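Local coordinates for protein serine-pyruvate aminotransferase (agxt) (PDB 3ZRP) that probably transfers amino groups between serine and pyruvate, and between alanine and glyoxylate, using pyridoxal 5'-phosphate as cofactor, at residues Arg279-Arg292 with Ser296-Val308. Residues are numbered along the deposited sequence; the frame is centred on the assembly and turned at random. Where two conformers were deposited one is given.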
ATOM      1  N   ARG A 279     -10.367  -3.014  32.452  1.00 29.23           N
ATOM      2  CA  ARG A 279      -9.303  -3.047  33.471  1.00 31.44           C
ATOM      3  C   ARG A 279      -9.862  -3.393  34.858  1.00 32.75           C
ATOM      4  O   ARG A 279      -9.277  -4.221  35.568  1.00 37.40           O
ATOM      5  CB  ARG A 279      -8.540  -1.717  33.510  1.00 27.64           C
ATOM      6  CG  ARG A 279      -7.553  -1.576  32.340  1.00 25.58           C
ATOM      7  CD  ARG A 279      -6.509  -0.503  32.605  1.00 25.85           C
ATOM      8  NE  ARG A 279      -7.144   0.803  32.701  1.00 27.80           N
ATOM      9  CZ  ARG A 279      -7.330   1.627  31.686  1.00 31.21           C
ATOM     10  NH1 ARG A 279      -6.892   1.297  30.451  1.00 24.77           N
ATOM     11  NH2 ARG A 279      -7.940   2.788  31.921  1.00 30.79           N
ATOM     12  N   ALA A 280     -10.986  -2.767  35.207  1.00 37.25           N
ATOM     13  CA  ALA A 280     -11.718  -3.059  36.448  1.00 35.45           C
ATOM     14  C   ALA A 280     -12.025  -4.537  36.549  1.00 36.97           C
ATOM     15  O   ALA A 280     -11.813  -5.160  37.605  1.00 34.27           O
ATOM     16  CB  ALA A 280     -13.002  -2.231  36.524  1.00 38.63           C
ATOM     17  N   GLY A 281     -12.495  -5.114  35.441  1.00 34.12           N
ATOM     18  CA  GLY A 281     -12.778  -6.535  35.387  1.00 33.01           C
ATOM     19  C   GLY A 281     -11.557  -7.415  35.552  1.00 35.91           C
ATOM     20  O   GLY A 281     -11.632  -8.471  36.182  1.00 38.27           O
ATOM     21  N   LEU A 282     -10.427  -7.001  34.969  1.00 32.12           N
ATOM     22  CA  LEU A 282      -9.186  -7.779  35.079  1.00 33.37           C
ATOM     23  C   LEU A 282      -8.644  -7.781  36.511  1.00 34.73           C
ATOM     24  O   LEU A 282      -8.167  -8.805  37.010  1.00 37.31           O
ATOM     25  CB  LEU A 282      -8.107  -7.212  34.134  1.00 33.69           C
ATOM     26  CG  LEU A 282      -8.397  -7.417  32.641  1.00 32.49           C
ATOM     27  CD1 LEU A 282      -7.427  -6.598  31.793  1.00 27.91           C
ATOM     28  CD2 LEU A 282      -8.321  -8.894  32.286  1.00 33.13           C
ATOM     29  N   GLU A 283      -8.693  -6.610  37.130  1.00 35.15           N
ATOM     30  CA  GLU A 283      -8.262  -6.436  38.510  0.60 40.12           C
ATOM     31  C   GLU A 283      -9.133  -7.290  39.444  1.00 41.31           C
ATOM     32  O   GLU A 283      -8.619  -8.066  40.262  1.00 39.09           O
ATOM     33  CB  GLU A 283      -8.344  -4.953  38.894  0.60 41.37           C
ATOM     34  CG  GLU A 283      -6.991  -4.269  39.158  0.60 53.20           C
ATOM     35  CD  GLU A 283      -6.315  -3.673  37.919  0.60 57.43           C
ATOM     36  OE1 GLU A 283      -7.004  -3.167  37.004  0.60 56.69           O
ATOM     37  OE2 GLU A 283      -5.066  -3.699  37.875  0.60 61.82           O
ATOM     38  N   ALA A 284     -10.451  -7.169  39.303  1.00 38.25           N
ATOM     39  CA  ALA A 284     -11.382  -7.970  40.103  1.00 42.54           C
ATOM     40  C   ALA A 284     -11.178  -9.479  39.926  1.00 40.07           C
ATOM     41  O   ALA A 284     -11.476 -10.252  40.840  1.00 46.42           O
ATOM     42  CB  ALA A 284     -12.826  -7.565  39.819  1.00 39.93           C
ATOM     43  N   LEU A 285     -10.636  -9.895  38.776  1.00 34.64           N
ATOM     44  CA  LEU A 285     -10.268 -11.304  38.553  1.00 33.57           C
ATOM     45  C   LEU A 285      -8.958 -11.652  39.257  1.00 35.95           C
ATOM     46  O   LEU A 285      -8.569 -12.829  39.340  1.00 38.28           O
ATOM     47  CB  LEU A 285     -10.156 -11.622  37.054  1.00 36.10           C
ATOM     48  CG  LEU A 285     -11.435 -11.896  36.230  1.00 37.56           C
ATOM     49  CD1 LEU A 285     -11.152 -11.954  34.712  1.00 32.75           C
ATOM     50  CD2 LEU A 285     -12.144 -13.149  36.663  1.00 37.81           C
ATOM     51  N   GLY A 286      -8.270 -10.620  39.746  1.00 39.05           N
ATOM     52  CA  GLY A 286      -6.937 -10.788  40.332  1.00 40.48           C
ATOM     53  C   GLY A 286      -5.846 -10.970  39.291  1.00 41.12           C
ATOM     54  O   GLY A 286      -4.815 -11.563  39.584  1.00 38.85           O
ATOM     55  N   LEU A 287      -6.068 -10.454  38.081  1.00 39.58           N
ATOM     56  CA  LEU A 287      -5.056 -10.488  37.020  1.00 40.62           C
ATOM     57  C   LEU A 287      -4.222  -9.199  36.996  1.00 40.16           C
ATOM     58  O   LEU A 287      -4.735  -8.100  37.256  1.00 44.00           O
ATOM     59  CB  LEU A 287      -5.703 -10.736  35.649  1.00 40.52           C
ATOM     60  CG  LEU A 287      -6.386 -12.096  35.428  1.00 37.53           C
ATOM     61  CD1 LEU A 287      -7.326 -12.061  34.209  1.00 37.77           C
ATOM     62  CD2 LEU A 287      -5.349 -13.209  35.309  1.00 34.87           C
ATOM     63  N   GLU A 288      -2.935  -9.362  36.687  1.00 42.59           N
ATOM     64  CA  GLU A 288      -1.971  -8.264  36.635  1.00 40.88           C
ATOM     65  C   GLU A 288      -1.835  -7.711  35.211  1.00 35.85           C
ATOM     66  O   GLU A 288      -1.735  -8.472  34.255  1.00 37.17           O
ATOM     67  CB  GLU A 288      -0.605  -8.756  37.120  1.00 41.79           C
ATOM     68  CG  GLU A 288       0.421  -7.657  37.397  1.00 50.88           C
ATOM     69  CD  GLU A 288       1.781  -8.207  37.845  1.00 56.50           C
ATOM     70  OE1 GLU A 288       1.850  -9.389  38.252  1.00 53.09           O
ATOM     71  OE2 GLU A 288       2.778  -7.451  37.800  1.00 52.00           O
ATOM     72  N   ILE A 289      -1.821  -6.383  35.100  1.00 37.67           N
ATOM     73  CA  ILE A 289      -1.656  -5.699  33.811  1.00 35.11           C
ATOM     74  C   ILE A 289      -0.155  -5.540  33.477  1.00 39.13           C
ATOM     75  O   ILE A 289       0.673  -5.335  34.375  1.00 35.98           O
ATOM     76  CB  ILE A 289      -2.417  -4.356  33.831  1.00 36.36           C
ATOM     77  CG1 ILE A 289      -3.935  -4.625  33.955  1.00 37.23           C
ATOM     78  CG2 ILE A 289      -2.120  -3.521  32.590  1.00 38.01           C
ATOM     79  CD1 ILE A 289      -4.788  -3.368  34.213  1.00 35.29           C
ATOM     80  N   VAL A 290       0.203  -5.660  32.197  1.00 35.70           N
ATOM     81  CA  VAL A 290       1.612  -5.535  31.773  1.00 32.46           C
ATOM     82  C   VAL A 290       2.168  -4.124  32.050  1.00 32.81           C
ATOM     83  O   VAL A 290       3.249  -3.988  32.641  1.00 38.55           O
ATOM     84  CB  VAL A 290       1.803  -5.909  30.286  1.00 28.27           C
ATOM     85  CG1 VAL A 290       3.180  -5.461  29.773  1.00 27.63           C
ATOM     86  CG2 VAL A 290       1.662  -7.400  30.118  1.00 28.67           C
ATOM     87  N   ALA A 291       1.438  -3.089  31.632  1.00 33.26           N
ATOM     88  CA  ALA A 291       1.838  -1.715  31.888  1.00 33.27           C
ATOM     89  C   ALA A 291       2.159  -1.523  33.368  1.00 41.41           C
ATOM     90  O   ALA A 291       1.310  -1.781  34.227  1.00 39.81           O
ATOM     91  CB  ALA A 291       0.756  -0.738  31.460  1.00 32.84           C
ATOM     92  N   ARG A 292       3.376  -1.059  33.654  1.00 36.77           N
ATOM     93  CA  ARG A 292       3.856  -0.922  35.032  1.00 37.22           C
ATOM     94  C   ARG A 292       3.225   0.225  35.789  1.00 37.59           C
ATOM     95  O   ARG A 292       3.005   0.138  36.994  1.00 45.18           O
ATOM     96  CB  ARG A 292       5.385  -0.793  35.073  1.00 34.56           C
ATOM     97  CG  ARG A 292       6.151  -1.899  34.367  1.00 37.86           C
ATOM     98  CD  ARG A 292       6.139  -3.249  35.109  1.00 46.97           C
ATOM     99  NE  ARG A 292       4.859  -3.943  34.966  1.00 45.10           N
ATOM    100  CZ  ARG A 292       4.444  -4.946  35.736  1.00 48.88           C
ATOM    101  NH1 ARG A 292       5.205  -5.405  36.731  1.00 45.00           N
ATOM    102  NH2 ARG A 292       3.255  -5.495  35.511  1.00 40.87           N
ATOM    103  N   SER A 296      -0.243   5.396  32.720  1.00 25.56           N
ATOM    104  CA  SER A 296       0.059   5.128  31.311  1.00 27.27           C
ATOM    105  C   SER A 296      -0.775   3.974  30.703  1.00 28.57           C
ATOM    106  O   SER A 296      -0.488   3.551  29.579  1.00 29.34           O
ATOM    107  CB  SER A 296       1.534   4.803  31.133  1.00 24.68           C
ATOM    108  OG  SER A 296       1.813   3.495  31.598  1.00 26.00           O
ATOM    109  N   TYR A 297      -1.767   3.470  31.443  1.00 26.06           N
ATOM    110  CA  TYR A 297      -2.704   2.457  30.917  1.00 28.17           C
ATOM    111  C   TYR A 297      -3.406   2.992  29.662  1.00 28.49           C
ATOM    112  O   TYR A 297      -4.222   3.922  29.739  1.00 30.93           O
ATOM    113  CB  TYR A 297      -3.756   2.078  31.983  1.00 28.81           C
ATOM    114  CG  TYR A 297      -3.268   1.256  33.173  1.00 32.37           C
ATOM    115  CD1 TYR A 297      -2.100   0.506  33.111  1.00 31.69           C
ATOM    116  CD2 TYR A 297      -4.031   1.188  34.357  1.00 31.22           C
ATOM    117  CE1 TYR A 297      -1.670  -0.264  34.207  1.00 36.89           C
ATOM    118  CE2 TYR A 297      -3.617   0.427  35.456  1.00 35.74           C
ATOM    119  CZ  TYR A 297      -2.447  -0.302  35.375  1.00 35.82           C
ATOM    120  OH  TYR A 297      -2.037  -1.068  36.451  1.00 33.21           O
ATOM    121  N   SER A 298      -3.051   2.464  28.493  1.00 26.94           N
ATOM    122  CA  SER A 298      -3.658   2.942  27.248  1.00 24.91           C
ATOM    123  C   SER A 298      -5.108   2.521  27.175  1.00 25.27           C
ATOM    124  O   SER A 298      -5.505   1.496  27.727  1.00 30.26           O
ATOM    125  CB  SER A 298      -2.924   2.448  25.977  1.00 26.32           C
ATOM    126  OG  SER A 298      -3.288   1.102  25.659  1.00 27.64           O
ATOM    127  N   ASN A 299      -5.874   3.333  26.473  1.00 24.72           N
ATOM    128  CA  ASN A 299      -7.280   3.073  26.240  1.00 25.99           C
ATOM    129  C   ASN A 299      -7.563   2.272  24.952  1.00 27.94           C
ATOM    130  O   ASN A 299      -8.733   2.099  24.560  1.00 26.36           O
ATOM    131  CB  ASN A 299      -8.051   4.400  26.336  1.00 32.67           C
ATOM    132  CG  ASN A 299      -7.950   5.012  27.744  1.00 32.01           C
ATOM    133  OD1 ASN A 299      -7.771   4.285  28.739  1.00 29.13           O
ATOM    134  ND2 ASN A 299      -8.036   6.330  27.827  1.00 37.12           N
ATOM    135  N   THR A 300      -6.505   1.736  24.335  1.00 24.78           N
ATOM    136  CA  THR A 300      -6.658   0.914  23.128  1.00 23.88           C
ATOM    137  C   THR A 300      -6.155  -0.496  23.282  1.00 23.15           C
ATOM    138  O   THR A 300      -6.650  -1.389  22.602  1.00 24.13           O
ATOM    139  CB  THR A 300      -5.965   1.547  21.877  1.00 23.15           C
ATOM    140  OG1 THR A 300      -4.558   1.709  22.143  1.00 23.83           O
ATOM    141  CG2 THR A 300      -6.586   2.898  21.587  1.00 23.63           C
ATOM    142  N   VAL A 301      -5.162  -0.705  24.145  1.00 22.19           N
ATOM    143  CA  VAL A 301      -4.517  -2.017  24.324  1.00 23.00           C
ATOM    144  C   VAL A 301      -4.199  -2.254  25.810  1.00 25.41           C
ATOM    145  O   VAL A 301      -3.659  -1.372  26.482  1.00 25.97           O
ATOM    146  CB  VAL A 301      -3.163  -2.118  23.559  1.00 26.42           C
ATOM    147  CG1 VAL A 301      -2.508  -3.496  23.786  1.00 30.53           C
ATOM    148  CG2 VAL A 301      -3.346  -1.863  22.062  1.00 27.87           C
ATOM    149  N   THR A 302      -4.500  -3.449  26.303  1.00 25.74           N
ATOM    150  CA  THR A 302      -4.152  -3.842  27.662  1.00 24.87           C
ATOM    151  C   THR A 302      -3.484  -5.201  27.602  1.00 26.53           C
ATOM    152  O   THR A 302      -4.020  -6.122  27.007  1.00 32.89           O
ATOM    153  CB  THR A 302      -5.434  -3.938  28.562  1.00 23.89           C
ATOM    154  OG1 THR A 302      -6.125  -2.681  28.532  1.00 25.30           O
ATOM    155  CG2 THR A 302      -5.050  -4.258  30.011  1.00 26.91           C
ATOM    156  N   GLY A 303      -2.306  -5.317  28.212  1.00 28.53           N
ATOM    157  CA  GLY A 303      -1.588  -6.594  28.272  1.00 20.71           C
ATOM    158  C   GLY A 303      -1.973  -7.304  29.562  1.00 29.34           C
ATOM    159  O   GLY A 303      -2.072  -6.664  30.635  1.00 29.34           O
ATOM    160  N   VAL A 304      -2.190  -8.619  29.471  1.00 28.61           N
ATOM    161  CA  VAL A 304      -2.754  -9.388  30.583  1.00 30.19           C
ATOM    162  C   VAL A 304      -1.760 -10.478  30.928  1.00 31.96           C
ATOM    163  O   VAL A 304      -1.570 -11.407  30.161  1.00 34.64           O
ATOM    164  CB  VAL A 304      -4.166  -9.991  30.240  1.00 31.62           C
ATOM    165  CG1 VAL A 304      -4.779 -10.695  31.441  1.00 32.01           C
ATOM    166  CG2 VAL A 304      -5.145  -8.892  29.737  1.00 32.03           C
ATOM    167  N   ILE A 305      -1.093 -10.326  32.075  1.00 34.36           N
ATOM    168  CA  ILE A 305      -0.101 -11.299  32.520  1.00 35.79           C
ATOM    169  C   ILE A 305      -0.784 -12.602  32.986  1.00 36.86           C
ATOM    170  O   ILE A 305      -1.770 -12.560  33.733  1.00 36.66           O
ATOM    171  CB  ILE A 305       0.815 -10.721  33.635  1.00 34.38           C
ATOM    172  CG1 ILE A 305       1.676  -9.572  33.074  1.00 34.39           C
ATOM    173  CG2 ILE A 305       1.735 -11.811  34.204  1.00 34.14           C
ATOM    174  CD1 ILE A 305       2.137  -8.568  34.115  1.00 35.62           C
ATOM    175  N   LEU A 306      -0.259 -13.724  32.502  1.00 37.17           N
ATOM    176  CA  LEU A 306      -0.670 -15.068  32.919  1.00 41.99           C
ATOM    177  C   LEU A 306       0.415 -15.741  33.758  1.00 43.62           C
ATOM    178  O   LEU A 306       1.540 -15.947  33.290  1.00 47.42           O
ATOM    179  CB  LEU A 306      -0.994 -15.941  31.703  1.00 37.34           C
ATOM    180  CG  LEU A 306      -2.245 -15.548  30.911  1.00 36.76           C
ATOM    181  CD1 LEU A 306      -2.348 -16.354  29.628  1.00 41.18           C
ATOM    182  CD2 LEU A 306      -3.504 -15.697  31.761  1.00 39.99           C
ATOM    183  N   LYS A 307       0.058 -16.103  34.989  1.00 44.06           N
ATOM    184  CA  LYS A 307       0.993 -16.700  35.946  1.00 43.50           C
ATOM    185  C   LYS A 307       1.149 -18.209  35.763  1.00 42.83           C
ATOM    186  O   LYS A 307       2.198 -18.769  36.075  1.00 47.79           O
ATOM    187  CB  LYS A 307       0.549 -16.377  37.380  1.00 49.82           C
ATOM    188  CG  LYS A 307       0.500 -14.879  37.696  1.00 49.80           C
ATOM    189  CD  LYS A 307       1.872 -14.363  38.120  1.00 59.63           C
ATOM    190  CE  LYS A 307       2.116 -12.921  37.678  1.00 62.07           C
ATOM    191  NZ  LYS A 307       1.036 -11.964  38.050  1.00 50.80           N
ATOM    192  N   VAL A 308       0.106 -18.866  35.263  1.00 40.08           N
ATOM    193  CA  VAL A 308       0.115 -20.318  35.109  1.00 38.69           C
ATOM    194  C   VAL A 308      -0.200 -20.763  33.685  1.00 41.78           C
ATOM    195  O   VAL A 308       0.577 -21.505  33.078  1.00 40.69           O
ATOM    196  CB  VAL A 308      -0.866 -21.000  36.137  1.00 39.91           C
ATOM    197  CG1 VAL A 308      -0.955 -22.494  35.890  1.00 39.61           C
ATOM    198  CG2 VAL A 308      -0.417 -20.730  37.569  1.00 39.03           C
TER
HETATM  199  O   HOH W   1      -5.033  -0.429  29.430  1.00 31.01           O
HETATM  200  O   HOH W   2      -4.220  -1.217  38.167  1.00 54.05           O
HETATM  201  O   HOH W   3      -1.741 -11.713  36.417  1.00 43.81           O
HETATM  202  O   HOH W   4      -0.859  -3.300  29.516  1.00 32.43           O
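Tyr297 lays its ring into a hollow walled by Ile289, Ala291 and Arg279. Ile289 brings CD1 over one face, a CH-pi contact 4.3 Å from the centroid, while its CG2 reaches the ring atom CE1. Ala291 CB presses on Tyr297 CD1 at 3.5 Å, and its carbonyl oxygen lies at the ring edge. Arg279 comes up obliquely, CD against Tyr297 CD2 at 3.5 Å; a bend at chi3 (-64°) then carries its guanidinium over Tyr297 CB, with Asn299 OD1 at its edge. Water 1 ties Arg279 NH1 to Ser298 O and to Thr302 OG1, which also bonds His340. An alanine in place of Tyr297 would probably open a gap between Ile289 and Ala291 and leave the Arg279 chain freer to swing. Helix 264-284 ends in a Schellman motif at Gly286, and the chain then passes antiparallel beside 301-305, an outermost strand of the three-stranded antiparallel sheet in what is probably the smaller C-terminal domain of a fold type I enzyme. In a single bridge, Ile289 and Val304 form a non-hydrogen-bonded pair, flanked by Val290 N to Gly303 O and Ile305 N to Glu288 O, both 2.9 Å. Gly303 is the dent that receives Val290 CG2, which sits close to where a side chain would begin and continues on to Ile305 CG1. Under the helix, Leu282 CD1 meets Thr302 CG2 tip to tip and touches Val304 CG2, both at 3.8 Å; Leu287 adds CD1 on Val304, and helix 346-363 covers both leucines. At the far end the extended Glu288, a calcium ligand in a structure of this protein though none is bound to this chain here, is gripped by two cations: Lys307 NZ on OE1 at 2.7 Å and Arg292 NH2 on OE2, with Ile305 CD1 packed against its stem.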